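Local coordinates for tail fiber protein (PDB 6CL6), which probably serves as the trimeric receptor-binding fiber of the R2 pyocin, a contractile injection system, recognising the surface of target Pseudomonas aeruginosa cells, at residues A161-V173 / Q183-R196. Sequence-based numbering, arbitrary orientation.
Sequences ANYPIVRAGLLHV and QTYQAYDGESFYFR. With EDO (1,2-ethanediol), chain K.
The ring of Tyr-185 is sandwiched between Pro-164 CD over one face and the backbone of Leu-170 over the other, while Arg-167 O lies at its edge. Pro-164 also sets CB on a face of the Tyr-194 ring, a CH-pi contact 3.6 Å from the ring centroid, and so bridges two tyrosines on neighbouring strands. These groups cover one side of an antiparallel beta-meander, in which 169-173 pairs with 183-187 and the latter with 193-196; the loop 162-168 folds back over that side. With CG anti to the backbone N (chi1 -163°), Tyr-185 leans across Gly-169, and its OH donates to Arg-167 O (2.8 Å) in the carbonyl plane, tying the loop to the sheet. On the other side of the sheet, a water joins Leu-170 O, His-172 ND1 and Thr-184 OG1, near the second subunit, whose Tyr-174 meets the His-172 ring edge-to-face. Beyond the strand end, the Arg-167 guanidinium has Glu-191 CG over one face and Asp-189 at its edge. Asp-189 OD1 closes an Asx turn with Glu-191 N, whereas OD2 takes the salt bridge from Arg-167 NE on its syn side, at 2.7 Å with an N-H...O angle of 147°.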
loop_
_atom_site.group_PDB
_atom_site.type_symbol
_atom_site.label_atom_id
_atom_site.label_comp_id
_atom_site.label_asym_id
_atom_site.label_seq_id
_atom_site.Cartn_x
_atom_site.Cartn_y
_atom_site.Cartn_z
ATOM N N ALA A 161 4.412 -29.026 -23.063
ATOM C CA ALA A 161 5.019 -29.144 -21.760
ATOM C C ALA A 161 6.116 -28.110 -21.628
ATOM O O ALA A 161 6.767 -27.740 -22.612
ATOM C CB ALA A 161 5.589 -30.530 -21.507
ATOM N N ASN A 162 6.278 -27.614 -20.392
ATOM C CA ASN A 162 7.339 -26.663 -20.023
ATOM C C ASN A 162 7.231 -25.322 -20.730
ATOM O O ASN A 162 8.206 -24.571 -20.799
ATOM C CB ASN A 162 8.713 -27.309 -20.246
ATOM C CG ASN A 162 9.054 -28.314 -19.158
ATOM O OD1 ASN A 162 9.239 -27.939 -18.003
ATOM N ND2 ASN A 162 9.095 -29.589 -19.512
ATOM N N TYR A 163 6.063 -24.989 -21.228
ATOM C CA TYR A 163 5.754 -23.605 -21.559
ATOM C C TYR A 163 5.651 -22.827 -20.246
ATOM O O TYR A 163 5.168 -23.369 -19.242
ATOM C CB TYR A 163 4.445 -23.492 -22.327
ATOM C CG TYR A 163 4.488 -23.916 -23.784
ATOM C CD1 TYR A 163 4.522 -25.259 -24.128
ATOM C CD2 TYR A 163 4.481 -22.970 -24.800
ATOM C CE1 TYR A 163 4.537 -25.648 -25.455
ATOM C CE2 TYR A 163 4.497 -23.349 -26.138
ATOM C CZ TYR A 163 4.523 -24.697 -26.450
ATOM O OH TYR A 163 4.528 -25.091 -27.783
ATOM N N PRO A 164 6.118 -21.578 -20.207
ATOM C CA PRO A 164 6.043 -20.821 -18.948
ATOM C C PRO A 164 4.664 -20.315 -18.623
ATOM O O PRO A 164 4.393 -19.973 -17.465
ATOM C CB PRO A 164 7.014 -19.651 -19.173
ATOM C CG PRO A 164 7.012 -19.437 -20.654
ATOM C CD PRO A 164 6.803 -20.834 -21.268
ATOM N N ILE A 165 3.790 -20.244 -19.618
ATOM C CA ILE A 165 2.431 -19.723 -19.482
ATOM C C ILE A 165 1.643 -20.377 -20.605
ATOM O O ILE A 165 2.195 -20.704 -21.668
ATOM C CB ILE A 165 2.420 -18.178 -19.573
ATOM C CG1 ILE A 165 1.042 -17.604 -19.285
ATOM C CG2 ILE A 165 2.909 -17.732 -20.983
ATOM C CD1 ILE A 165 0.695 -17.650 -17.790
ATOM N N VAL A 166 0.370 -20.610 -20.366
ATOM C CA VAL A 166 -0.484 -21.176 -21.416
ATOM C C VAL A 166 -0.931 -20.046 -22.321
ATOM O O VAL A 166 -2.003 -19.455 -22.117
ATOM C CB VAL A 166 -1.662 -21.963 -20.831
ATOM C CG1 VAL A 166 -2.546 -22.531 -21.948
ATOM C CG2 VAL A 166 -1.129 -23.087 -19.966
ATOM N N ARG A 167 -0.079 -19.712 -23.309
ATOM C CA ARG A 167 -0.329 -18.627 -24.239
ATOM C C ARG A 167 0.474 -18.876 -25.500
ATOM O O ARG A 167 1.615 -19.351 -25.440
ATOM C CB ARG A 167 0.073 -17.241 -23.694
ATOM C CG ARG A 167 -0.647 -16.753 -22.503
ATOM C CD ARG A 167 -2.015 -16.185 -22.830
ATOM N NE ARG A 167 -2.491 -15.333 -21.709
ATOM C CZ ARG A 167 -2.860 -15.801 -20.531
ATOM N NH1 ARG A 167 -2.789 -17.089 -20.271
ATOM N NH2 ARG A 167 -3.271 -14.975 -19.583
ATOM N N ALA A 168 -0.112 -18.534 -26.646
ATOM C CA ALA A 168 0.681 -18.357 -27.857
ATOM C C ALA A 168 1.823 -17.381 -27.569
ATOM O O ALA A 168 1.724 -16.518 -26.696
ATOM C CB ALA A 168 -0.214 -17.836 -28.976
ATOM N N GLY A 169 2.917 -17.523 -28.295
ATOM C CA GLY A 169 4.077 -16.690 -28.015
ATOM C C GLY A 169 5.268 -17.039 -28.864
ATOM O O GLY A 169 5.238 -17.954 -29.682
ATOM N N LEU A 170 6.337 -16.299 -28.622
ATOM C CA LEU A 170 7.596 -16.430 -29.337
ATOM C C LEU A 170 8.681 -17.034 -28.470
ATOM O O LEU A 170 9.099 -16.438 -27.467
ATOM C CB LEU A 170 8.052 -15.055 -29.852
ATOM C CG LEU A 170 9.114 -15.082 -30.927
ATOM C CD1 LEU A 170 8.639 -15.784 -32.169
ATOM C CD2 LEU A 170 9.528 -13.671 -31.249
ATOM N N LEU A 171 9.200 -18.181 -28.909
ATOM C CA LEU A 171 10.324 -18.834 -28.258
ATOM C C LEU A 171 11.635 -18.524 -28.944
ATOM O O LEU A 171 11.763 -18.740 -30.160
ATOM C CB LEU A 171 10.147 -20.352 -28.240
ATOM C CG LEU A 171 11.288 -21.206 -27.707
ATOM C CD1 LEU A 171 11.372 -21.041 -26.185
ATOM C CD2 LEU A 171 11.094 -22.660 -28.041
ATOM N N HIS A 172 12.623 -18.078 -28.152
ATOM C CA HIS A 172 14.005 -17.985 -28.603
ATOM C C HIS A 172 14.858 -19.025 -27.892
ATOM O O HIS A 172 14.708 -19.245 -26.683
ATOM C CB HIS A 172 14.622 -16.613 -28.336
ATOM C CG HIS A 172 14.376 -15.609 -29.404
ATOM N ND1 HIS A 172 13.258 -14.810 -29.427
ATOM C CD2 HIS A 172 15.115 -15.251 -30.485
ATOM C CE1 HIS A 172 13.314 -14.000 -30.472
ATOM N NE2 HIS A 172 14.421 -14.264 -31.140
ATOM N N VAL A 173 15.753 -19.664 -28.633
ATOM C CA VAL A 173 16.722 -20.573 -28.057
ATOM C C VAL A 173 18.114 -20.081 -28.418
ATOM O O VAL A 173 18.440 -19.947 -29.606
ATOM C CB VAL A 173 16.513 -22.010 -28.546
ATOM C CG1 VAL A 173 17.521 -22.944 -27.864
ATOM C CG2 VAL A 173 15.107 -22.476 -28.332
ATOM N N GLN A 183 16.796 -20.032 -23.035
ATOM C CA GLN A 183 15.535 -19.788 -23.719
ATOM C C GLN A 183 14.882 -18.512 -23.183
ATOM O O GLN A 183 14.992 -18.188 -22.001
ATOM C CB GLN A 183 14.546 -20.967 -23.549
ATOM C CG GLN A 183 15.070 -22.304 -24.038
ATOM C CD GLN A 183 14.073 -23.412 -23.886
ATOM O OE1 GLN A 183 13.289 -23.423 -22.919
ATOM N NE2 GLN A 183 14.070 -24.360 -24.842
ATOM N N THR A 184 14.154 -17.837 -24.057
ATOM C CA THR A 184 13.216 -16.788 -23.691
ATOM C C THR A 184 11.882 -17.048 -24.380
ATOM O O THR A 184 11.824 -17.717 -25.414
ATOM C CB THR A 184 13.682 -15.381 -24.085
ATOM O OG1 THR A 184 13.656 -15.249 -25.520
ATOM C CG2 THR A 184 15.042 -15.136 -23.556
ATOM N N TYR A 185 10.806 -16.531 -23.772
ATOM C CA TYR A 185 9.439 -16.712 -24.274
ATOM C C TYR A 185 8.696 -15.413 -24.069
ATOM O O TYR A 185 8.612 -14.910 -22.937
ATOM C CB TYR A 185 8.714 -17.827 -23.546
ATOM C CG TYR A 185 7.472 -18.357 -24.264
ATOM C CD1 TYR A 185 7.609 -19.229 -25.355
ATOM C CD2 TYR A 185 6.199 -17.973 -23.895
ATOM C CE1 TYR A 185 6.505 -19.723 -26.031
ATOM C CE2 TYR A 185 5.057 -18.484 -24.573
ATOM C CZ TYR A 185 5.250 -19.369 -25.651
ATOM O OH TYR A 185 4.201 -19.879 -26.363
ATOM N N GLN A 186 8.177 -14.876 -25.152
ATOM C CA GLN A 186 7.397 -13.638 -25.147
ATOM C C GLN A 186 5.954 -13.993 -25.495
ATOM O O GLN A 186 5.656 -14.417 -26.619
ATOM C CB GLN A 186 8.005 -12.641 -26.130
ATOM C CG GLN A 186 7.221 -11.335 -26.259
ATOM C CD GLN A 186 7.825 -10.378 -27.276
ATOM O OE1 GLN A 186 8.944 -10.570 -27.775
ATOM N NE2 GLN A 186 7.077 -9.341 -27.593
ATOM N N ALA A 187 5.063 -13.808 -24.536
ATOM C CA ALA A 187 3.652 -14.126 -24.740
ATOM C C ALA A 187 3.027 -13.167 -25.745
ATOM O O ALA A 187 3.297 -11.967 -25.733
ATOM C CB ALA A 187 2.910 -14.063 -23.418
ATOM N N TYR A 188 2.171 -13.702 -26.618
ATOM C CA TYR A 188 1.604 -12.883 -27.689
ATOM C C TYR A 188 0.757 -11.745 -27.141
ATOM O O TYR A 188 0.738 -10.648 -27.714
ATOM C CB TYR A 188 0.785 -13.759 -28.653
ATOM C CG TYR A 188 -0.630 -13.990 -28.246
ATOM C CD1 TYR A 188 -0.953 -14.866 -27.216
ATOM C CD2 TYR A 188 -1.671 -13.316 -28.887
ATOM C CE1 TYR A 188 -2.275 -15.079 -26.851
ATOM C CE2 TYR A 188 -2.980 -13.499 -28.506
ATOM C CZ TYR A 188 -3.277 -14.381 -27.502
ATOM O OH TYR A 188 -4.587 -14.568 -27.156
ATOM N N ASP A 189 0.032 -11.983 -26.044
ATOM C CA ASP A 189 -0.805 -10.954 -25.435
ATOM C C ASP A 189 -0.081 -10.141 -24.361
ATOM O O ASP A 189 -0.733 -9.475 -23.543
ATOM C CB ASP A 189 -2.054 -11.589 -24.811
ATOM C CG ASP A 189 -1.720 -12.568 -23.704
ATOM O OD1 ASP A 189 -0.520 -12.846 -23.504
ATOM O OD2 ASP A 189 -2.653 -13.024 -23.005
ATOM N N GLY A 190 1.241 -10.238 -24.290
ATOM C CA GLY A 190 1.995 -9.499 -23.297
ATOM C C GLY A 190 1.778 -9.955 -21.877
ATOM O O GLY A 190 2.058 -9.204 -20.941
ATOM N N GLU A 191 1.249 -11.165 -21.685
ATOM C CA GLU A 191 1.041 -11.680 -20.338
ATOM C C GLU A 191 2.302 -11.485 -19.528
ATOM O O GLU A 191 2.257 -10.982 -18.419
ATOM C CB GLU A 191 0.633 -13.161 -20.369
ATOM C CG GLU A 191 0.233 -13.702 -18.991
ATOM C CD GLU A 191 1.431 -14.127 -18.141
ATOM O OE1 GLU A 191 2.429 -14.625 -18.711
ATOM O OE2 GLU A 191 1.368 -13.998 -16.904
ATOM N N SER A 192 3.435 -11.871 -20.088
ATOM C CA SER A 192 4.752 -11.421 -19.643
ATOM C C SER A 192 5.812 -11.943 -20.610
ATOM O O SER A 192 5.493 -12.398 -21.710
ATOM C CB SER A 192 5.066 -11.860 -18.217
ATOM O OG SER A 192 6.160 -11.082 -17.752
ATOM N N PHE A 193 7.064 -11.809 -20.195
ATOM C CA PHE A 193 8.288 -12.186 -20.907
ATOM C C PHE A 193 9.055 -13.042 -19.919
ATOM O O PHE A 193 9.162 -12.669 -18.740
ATOM C CB PHE A 193 9.067 -10.931 -21.323
ATOM C CG PHE A 193 10.208 -11.180 -22.285
ATOM C CD1 PHE A 193 11.393 -11.738 -21.874
ATOM C CD2 PHE A 193 10.076 -10.794 -23.620
ATOM C CE1 PHE A 193 12.432 -11.956 -22.799
ATOM C CE2 PHE A 193 11.108 -10.989 -24.512
ATOM C CZ PHE A 193 12.282 -11.563 -24.088
ATOM N N TYR A 194 9.492 -14.232 -20.353
ATOM C CA TYR A 194 10.077 -15.232 -19.478
ATOM C C TYR A 194 11.450 -15.667 -19.949
ATOM O O TYR A 194 11.714 -15.672 -21.150
ATOM C CB TYR A 194 9.225 -16.505 -19.436
ATOM C CG TYR A 194 7.833 -16.318 -18.847
ATOM C CD1 TYR A 194 6.797 -15.773 -19.608
ATOM C CD2 TYR A 194 7.567 -16.690 -17.574
ATOM C CE1 TYR A 194 5.565 -15.611 -19.085
ATOM C CE2 TYR A 194 6.312 -16.550 -17.035
ATOM C CZ TYR A 194 5.316 -16.007 -17.790
ATOM O OH TYR A 194 4.046 -15.863 -17.250
ATOM N N PHE A 195 12.284 -16.127 -19.006
ATOM C CA PHE A 195 13.574 -16.663 -19.408
ATOM C C PHE A 195 14.012 -17.815 -18.494
ATOM O O PHE A 195 13.643 -17.892 -17.321
ATOM C CB PHE A 195 14.634 -15.545 -19.486
ATOM C CG PHE A 195 14.807 -14.794 -18.241
ATOM C CD1 PHE A 195 13.990 -13.712 -17.940
ATOM C CD2 PHE A 195 15.804 -15.152 -17.334
ATOM C CE1 PHE A 195 14.155 -13.012 -16.724
ATOM C CE2 PHE A 195 15.986 -14.458 -16.143
ATOM C CZ PHE A 195 15.154 -13.388 -15.830
ATOM N N ARG A 196 14.804 -18.727 -19.053
ATOM C CA ARG A 196 15.367 -19.817 -18.277
ATOM C C ARG A 196 16.592 -20.357 -19.011
ATOM O O ARG A 196 16.896 -19.974 -20.152
ATOM C CB ARG A 196 14.351 -20.938 -18.012
ATOM C CG ARG A 196 14.071 -21.833 -19.221
ATOM C CD ARG A 196 13.127 -22.997 -18.922
ATOM N NE ARG A 196 12.890 -23.795 -20.136
ATOM C CZ ARG A 196 12.485 -25.056 -20.154
ATOM N NH1 ARG A 196 12.243 -25.710 -19.017
ATOM N NH2 ARG A 196 12.325 -25.691 -21.317
HETATM C C1 EDO K . -3.694 -17.529 -29.956
HETATM O O1 EDO K . -4.293 -18.749 -29.480
HETATM C C2 EDO K . -4.779 -16.674 -30.581
HETATM O O2 EDO K . -5.719 -16.314 -29.547
HETATM O O HOH W 1 3.440 -17.965 -15.640
HETATM O O HOH W 2 -2.987 -12.219 -19.728
HETATM O O HOH W 3 11.416 -14.856 -27.091
#